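Trilobed Protease (Pyrococcus furiosus, PDB 2GOP) is a hydrolase of the protease class whose seven-bladed beta-propeller domain, with an open Velcro topology, probably helps to control access of substrates to the catalytic part. Local coordinates at residues 276-281 with 285-290; 295-300 with 311-316. One frame throughout, in Å; residues are numbered along the deposited sequence. Where two conformers were deposited one is given.

Contact 1 is the middle hairpin of one propeller blade, where strands 274-281 and 284-290 pair as the second and third of its four strands. Contact 2 is the seam to the next blade: the bend at Ile297 and Ala298, just after the outermost strand 294-296, packs on Val313 and Tyr315 of strand 313-318. Their centres lie about 8 Å apart. Two backbone bonds stitch them together, Ile289 N to Lys295 O at 2.8 Å and Ile297 N to Leu287 O at 2.9 Å, and Leu287 also touches Val313 and Tyr315 across the seam. One contact thus builds the blade and the other packs it against its neighbour.

Contact 1: residues 276-281 with 285-290; sequences YFTLFE and VNLYIW
Glu281 OE1 takes two bonds from the facing strand, one from Tyr288 OH at 2.6 Å and one from Asn286 ND2 at 2.7 Å. The phenol meets the syn side of the carboxylate and the amide its anti side, so the two donors use different flanks of one oxygen. The carboxylate stands steeply to both flat groups, 75° from the tyrosine ring, with OE1 at that ring's edge. With chi1 at -65°, Glu281 places CG anti to its carbonyl carbon, and the extended chain beyond carries the acid along the hairpin to these donors.

On the same face, Tyr288 CB sits over the Phe277 ring, 3.9 Å from its centroid, while the two rings are slid apart and barely overlap. Leu279 CB touches Tyr288 CE1, and Trp290 CB reaches the edge of the phenylalanine. The other face carries two more CH-pi contacts: Ile289 CG1 lies 4.0 Å from the centroid of the Tyr276 ring, and Val285 CG2 lies over Phe280.

Between these two layers of side chains runs an antiparallel ladder in which Phe277 pairs with Tyr288, and Leu279 with Asn286, each through two backbone bonds. Farther out, Asn286 OD1 accepts from Gly300 N, and Met240 of the second subunit packs on Phe280 and Val285. Tyr288 OH also has a weak bond with Lys299 NZ, so a positive charge close to the phenol and carboxylate would probably favour the ionised glutamate in this polar cluster beside an aromatic core.

Contact 2: residues 295-300 with 311-316; sequences KPIAKG and EIVVYL
Ala298 CB presses against the phenol end of Tyr315, 3.7 Å from both CZ and OH, and Ile297 CG2 approaches the same ring at CE2, 4.2 Å away. The two aliphatic groups arrive obliquely, close to the far end of the ring. A further apolar touch, Ile297 CD1 to Val313 CG2 at 4.3 Å, is about as loose as that of CG2. A chi1 of 50° sets the Tyr315 ring between its backbone N and carbonyl carbon, and from there it extends across the seam to the bend at 297-298. Leu287 of the first blade and Ile304, Phe307 and Trp329 of the second also touch the Tyr315 side chain.

No hydrogen bond crosses between the two segments, and the polar groups look elsewhere. Tyr315 OH bonds to Glu333 OE2 within its own blade. On the other side, Ile297 and Ala298 form a classic beta bulge opposite Leu287, which turns both side chains toward strand 313-318, and Ala298 O accepts from His302 NE2.

A leucine in place of Tyr315 would probably leave Glu333 without its phenol partner and open a gap beside Ala298. The interface is therefore chiefly hydrophobic: an alanine methyl and an isoleucine branch meet the hydroxyl end of one tyrosine whose hydroxyl is tied back to its own sheet, so adjacent propeller blades meet here through dispersion and the exclusion of water.

Contact 1: residues 276-281 with 285-290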
loop_
_atom_site.group_PDB
_atom_site.type_symbol
_atom_site.label_atom_id
_atom_site.label_comp_id
_atom_site.label_asym_id
_atom_site.label_seq_id
_atom_site.Cartn_x
_atom_site.Cartn_y
_atom_site.Cartn_z
ATOM N N TYR A 276 16.825 5.339 13.373
ATOM C CA TYR A 276 17.530 5.124 12.137
ATOM C C TYR A 276 16.463 4.958 11.071
ATOM O O TYR A 276 15.525 4.177 11.250
ATOM C CB TYR A 276 18.381 3.853 12.251
ATOM C CG TYR A 276 19.458 3.913 13.328
ATOM C CD1 TYR A 276 19.147 3.743 14.663
ATOM C CD2 TYR A 276 20.790 4.122 12.995
ATOM C CE1 TYR A 276 20.125 3.794 15.638
ATOM C CE2 TYR A 276 21.779 4.176 13.965
ATOM C CZ TYR A 276 21.444 4.005 15.285
ATOM O OH TYR A 276 22.421 4.063 16.255
ATOM N N PHE A 277 16.597 5.685 9.969
ATOM C CA PHE A 277 15.547 5.710 8.972
ATOM C C PHE A 277 16.041 6.124 7.600
ATOM O O PHE A 277 17.060 6.790 7.461
ATOM C CB PHE A 277 14.431 6.662 9.418
ATOM C CG PHE A 277 14.870 8.085 9.508
ATOM C CD1 PHE A 277 15.534 8.552 10.639
ATOM C CD2 PHE A 277 14.644 8.963 8.458
ATOM C CE1 PHE A 277 15.954 9.862 10.716
ATOM C CE2 PHE A 277 15.078 10.281 8.541
ATOM C CZ PHE A 277 15.733 10.720 9.674
ATOM N N THR A 278 15.272 5.714 6.598
ATOM C CA THR A 278 15.551 6.067 5.215
ATOM C C THR A 278 14.562 7.119 4.744
ATOM O O THR A 278 13.389 7.120 5.134
ATOM C CB THR A 278 15.497 4.849 4.266
ATOM O OG1 THR A 278 14.210 4.230 4.341
ATOM C CG2 THR A 278 16.580 3.826 4.627
ATOM N N LEU A 279 15.068 8.038 3.922
ATOM C CA LEU A 279 14.270 9.084 3.283
ATOM C C LEU A 279 14.387 8.950 1.773
ATOM O O LEU A 279 15.459 8.620 1.267
ATOM C CB LEU A 279 14.775 10.469 3.692
ATOM C CG LEU A 279 13.881 11.399 4.507
ATOM C CD1 LEU A 279 13.089 10.706 5.594
ATOM C CD2 LEU A 279 14.766 12.504 5.078
ATOM N N PHE A 280 13.277 9.195 1.075
ATOM C CA PHE A 280 13.241 9.281 -0.384
ATOM C C PHE A 280 13.437 10.753 -0.776
ATOM O O PHE A 280 12.577 11.591 -0.489
ATOM C CB PHE A 280 11.907 8.779 -0.932
ATOM C CG PHE A 280 11.742 7.281 -0.878
ATOM C CD1 PHE A 280 11.653 6.619 0.338
ATOM C CD2 PHE A 280 11.651 6.541 -2.044
ATOM C CE1 PHE A 280 11.491 5.246 0.388
ATOM C CE2 PHE A 280 11.489 5.167 -2.005
ATOM C CZ PHE A 280 11.408 4.516 -0.785
ATOM N N GLU A 281 14.564 11.043 -1.430
ATOM C CA GLU A 281 14.989 12.404 -1.746
ATOM C C GLU A 281 15.539 12.471 -3.162
ATOM O O GLU A 281 16.621 11.940 -3.422
ATOM C CB GLU A 281 16.134 12.827 -0.825
ATOM C CG GLU A 281 15.802 12.942 0.624
ATOM C CD GLU A 281 17.025 13.286 1.452
ATOM O OE1 GLU A 281 17.982 12.478 1.489
ATOM O OE2 GLU A 281 17.025 14.362 2.075
ATOM N N VAL A 285 17.536 7.181 -2.182
ATOM C CA VAL A 285 17.010 6.721 -0.910
ATOM C C VAL A 285 18.196 6.670 0.047
ATOM O O VAL A 285 19.107 5.865 -0.129
ATOM C CB VAL A 285 16.321 5.357 -1.052
ATOM C CG1 VAL A 285 15.758 4.873 0.307
ATOM C CG2 VAL A 285 15.215 5.436 -2.121
ATOM N N ASN A 286 18.195 7.578 1.022
ATOM C CA ASN A 286 19.324 7.800 1.903
ATOM C C ASN A 286 19.024 7.355 3.327
ATOM O O ASN A 286 17.885 7.409 3.746
ATOM C CB ASN A 286 19.672 9.281 1.884
ATOM C CG ASN A 286 20.153 9.741 0.526
ATOM O OD1 ASN A 286 21.018 9.107 -0.086
ATOM N ND2 ASN A 286 19.582 10.836 0.037
ATOM N N LEU A 287 20.057 6.927 4.058
ATOM C CA LEU A 287 19.929 6.460 5.441
ATOM C C LEU A 287 20.421 7.541 6.386
ATOM O O LEU A 287 21.539 8.067 6.209
ATOM C CB LEU A 287 20.788 5.208 5.655
ATOM C CG LEU A 287 20.391 4.037 6.568
ATOM C CD1 LEU A 287 21.672 3.370 7.095
ATOM C CD2 LEU A 287 19.439 4.361 7.714
ATOM N N TYR A 288 19.613 7.837 7.406
ATOM C CA TYR A 288 19.929 8.853 8.407
ATOM C C TYR A 288 19.804 8.317 9.818
ATOM O O TYR A 288 19.228 7.258 10.048
ATOM C CB TYR A 288 18.951 10.032 8.292
ATOM C CG TYR A 288 19.095 10.830 7.030
ATOM C CD1 TYR A 288 18.361 10.503 5.887
ATOM C CD2 TYR A 288 19.979 11.903 6.966
ATOM C CE1 TYR A 288 18.507 11.236 4.716
ATOM C CE2 TYR A 288 20.136 12.640 5.788
ATOM C CZ TYR A 288 19.392 12.308 4.680
ATOM O OH TYR A 288 19.557 13.034 3.519
ATOM N N ILE A 289 20.332 9.085 10.768
ATOM C CA ILE A 289 20.101 8.825 12.176
ATOM C C ILE A 289 19.565 10.096 12.799
ATOM O O ILE A 289 20.015 11.214 12.475
ATOM C CB ILE A 289 21.385 8.339 12.906
ATOM C CG1 ILE A 289 21.060 7.880 14.336
ATOM C CG2 ILE A 289 22.466 9.427 12.909
ATOM C CD1 ILE A 289 22.280 7.538 15.156
ATOM N N TRP A 290 18.588 9.922 13.684
ATOM C CA TRP A 290 18.058 11.015 14.478
ATOM C C TRP A 290 18.380 10.778 15.945
ATOM O O TRP A 290 18.182 9.673 16.475
ATOM C CB TRP A 290 16.550 11.143 14.283
ATOM C CG TRP A 290 15.950 12.237 15.090
ATOM C CD1 TRP A 290 15.778 13.527 14.707
ATOM C CD2 TRP A 290 15.444 12.141 16.427
ATOM N NE1 TRP A 290 15.193 14.242 15.712
ATOM C CE2 TRP A 290 14.973 13.417 16.781
ATOM C CE3 TRP A 290 15.329 11.096 17.351
ATOM C CZ2 TRP A 290 14.423 13.689 18.026
ATOM C CZ3 TRP A 290 14.773 11.364 18.591
ATOM C CH2 TRP A 290 14.326 12.656 18.917
#

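Contact 2: residues 295-300 with 311-316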
loop_
_atom_site.group_PDB
_atom_site.type_symbol
_atom_site.label_atom_id
_atom_site.label_comp_id
_atom_site.label_asym_id
_atom_site.label_seq_id
_atom_site.Cartn_x
_atom_site.Cartn_y
_atom_site.Cartn_z
ATOM N N LYS A 295 21.379 13.378 11.168
ATOM C CA LYS A 295 22.701 13.307 10.570
ATOM C C LYS A 295 22.726 12.144 9.587
ATOM O O LYS A 295 22.062 11.120 9.818
ATOM C CB LYS A 295 23.760 13.135 11.649
ATOM C CG LYS A 295 23.688 14.173 12.769
ATOM C CD LYS A 295 24.754 13.918 13.831
ATOM C CE LYS A 295 24.329 14.407 15.224
ATOM N NZ LYS A 295 25.158 13.835 16.341
ATOM N N PRO A 296 23.443 12.310 8.463
ATOM C CA PRO A 296 23.538 11.261 7.454
ATOM C C PRO A 296 24.393 10.080 7.888
ATOM O O PRO A 296 25.406 10.268 8.561
ATOM C CB PRO A 296 24.212 11.973 6.274
ATOM C CG PRO A 296 25.028 13.041 6.909
ATOM C CD PRO A 296 24.201 13.515 8.064
ATOM N N ILE A 297 23.965 8.875 7.514
ATOM C CA ILE A 297 24.795 7.678 7.619
ATOM C C ILE A 297 25.347 7.301 6.237
ATOM O O ILE A 297 26.552 7.130 6.056
ATOM C CB ILE A 297 23.995 6.497 8.195
ATOM C CG1 ILE A 297 23.756 6.705 9.702
ATOM C CG2 ILE A 297 24.733 5.180 7.937
ATOM C CD1 ILE A 297 22.844 5.661 10.347
ATOM N N ALA A 298 24.447 7.169 5.273
ATOM C CA ALA A 298 24.799 6.815 3.907
ATOM C C ALA A 298 23.947 7.674 2.983
ATOM O O ALA A 298 22.806 7.335 2.681
ATOM C CB ALA A 298 24.553 5.310 3.662
ATOM N N LYS A 299 24.505 8.814 2.574
ATOM C CA LYS A 299 23.812 9.777 1.732
ATOM C C LYS A 299 24.584 9.932 0.422
ATOM O O LYS A 299 25.791 10.140 0.435
ATOM C CB LYS A 299 23.700 11.126 2.458
ATOM C CG LYS A 299 22.920 12.187 1.699
ATOM C CD LYS A 299 22.752 13.460 2.504
ATOM C CE LYS A 299 21.952 14.498 1.722
ATOM N NZ LYS A 299 21.349 15.543 2.603
ATOM N N GLY A 300 23.887 9.811 -0.705
ATOM C CA GLY A 300 24.513 9.980 -2.023
ATOM C C GLY A 300 23.562 9.646 -3.152
ATOM O O GLY A 300 22.365 9.526 -2.933
ATOM N N GLU A 311 25.113 -3.275 17.252
ATOM C CA GLU A 311 26.367 -2.619 17.641
ATOM C C GLU A 311 26.909 -1.805 16.477
ATOM O O GLU A 311 27.587 -0.789 16.671
ATOM C CB GLU A 311 27.414 -3.649 18.075
ATOM C CG GLU A 311 27.098 -4.311 19.406
ATOM C CD GLU A 311 28.066 -5.426 19.751
ATOM O OE1 GLU A 311 27.906 -6.029 20.837
ATOM O OE2 GLU A 311 28.978 -5.706 18.935
ATOM N N ILE A 312 26.577 -2.271 15.275
ATOM C CA ILE A 312 27.020 -1.704 14.015
ATOM C C ILE A 312 25.786 -1.459 13.141
ATOM O O ILE A 312 24.741 -2.050 13.373
ATOM C CB ILE A 312 27.998 -2.703 13.325
ATOM C CG1 ILE A 312 29.190 -1.967 12.723
ATOM C CG2 ILE A 312 27.285 -3.617 12.315
ATOM C CD1 ILE A 312 30.273 -1.693 13.762
ATOM N N VAL A 313 25.892 -0.577 12.152
ATOM C CA VAL A 313 24.820 -0.426 11.162
ATOM C C VAL A 313 25.167 -1.241 9.926
ATOM O O VAL A 313 26.311 -1.243 9.500
ATOM C CB VAL A 313 24.588 1.042 10.739
ATOM C CG1 VAL A 313 23.441 1.111 9.714
ATOM C CG2 VAL A 313 24.288 1.911 11.954
ATOM N N VAL A 314 24.170 -1.937 9.375
ATOM C CA VAL A 314 24.340 -2.729 8.153
ATOM C C VAL A 314 23.239 -2.364 7.172
ATOM O O VAL A 314 22.098 -2.125 7.565
ATOM C CB VAL A 314 24.297 -4.263 8.430
ATOM C CG1 VAL A 314 22.864 -4.755 8.655
ATOM C CG2 VAL A 314 24.943 -5.035 7.286
ATOM N N TYR A 315 23.577 -2.312 5.896
ATOM C CA TYR A 315 22.575 -1.988 4.893
ATOM C C TYR A 315 22.952 -2.535 3.536
ATOM O O TYR A 315 24.135 -2.811 3.263
ATOM C CB TYR A 315 22.348 -0.470 4.822
ATOM C CG TYR A 315 23.618 0.366 4.698
ATOM C CD1 TYR A 315 24.211 0.613 3.461
ATOM C CD2 TYR A 315 24.203 0.933 5.821
ATOM C CE1 TYR A 315 25.362 1.397 3.356
ATOM C CE2 TYR A 315 25.346 1.721 5.727
ATOM C CZ TYR A 315 25.923 1.940 4.499
ATOM O OH TYR A 315 27.060 2.706 4.437
ATOM N N LEU A 316 21.924 -2.731 2.715
ATOM C CA LEU A 316 22.093 -2.962 1.291
ATOM C C LEU A 316 22.050 -1.617 0.550
ATOM O O LEU A 316 21.134 -0.811 0.765
ATOM C CB LEU A 316 20.998 -3.899 0.764
ATOM C CG LEU A 316 21.035 -5.354 1.243
ATOM C CD1 LEU A 316 19.832 -6.135 0.693
ATOM C CD2 LEU A 316 22.342 -6.031 0.815
#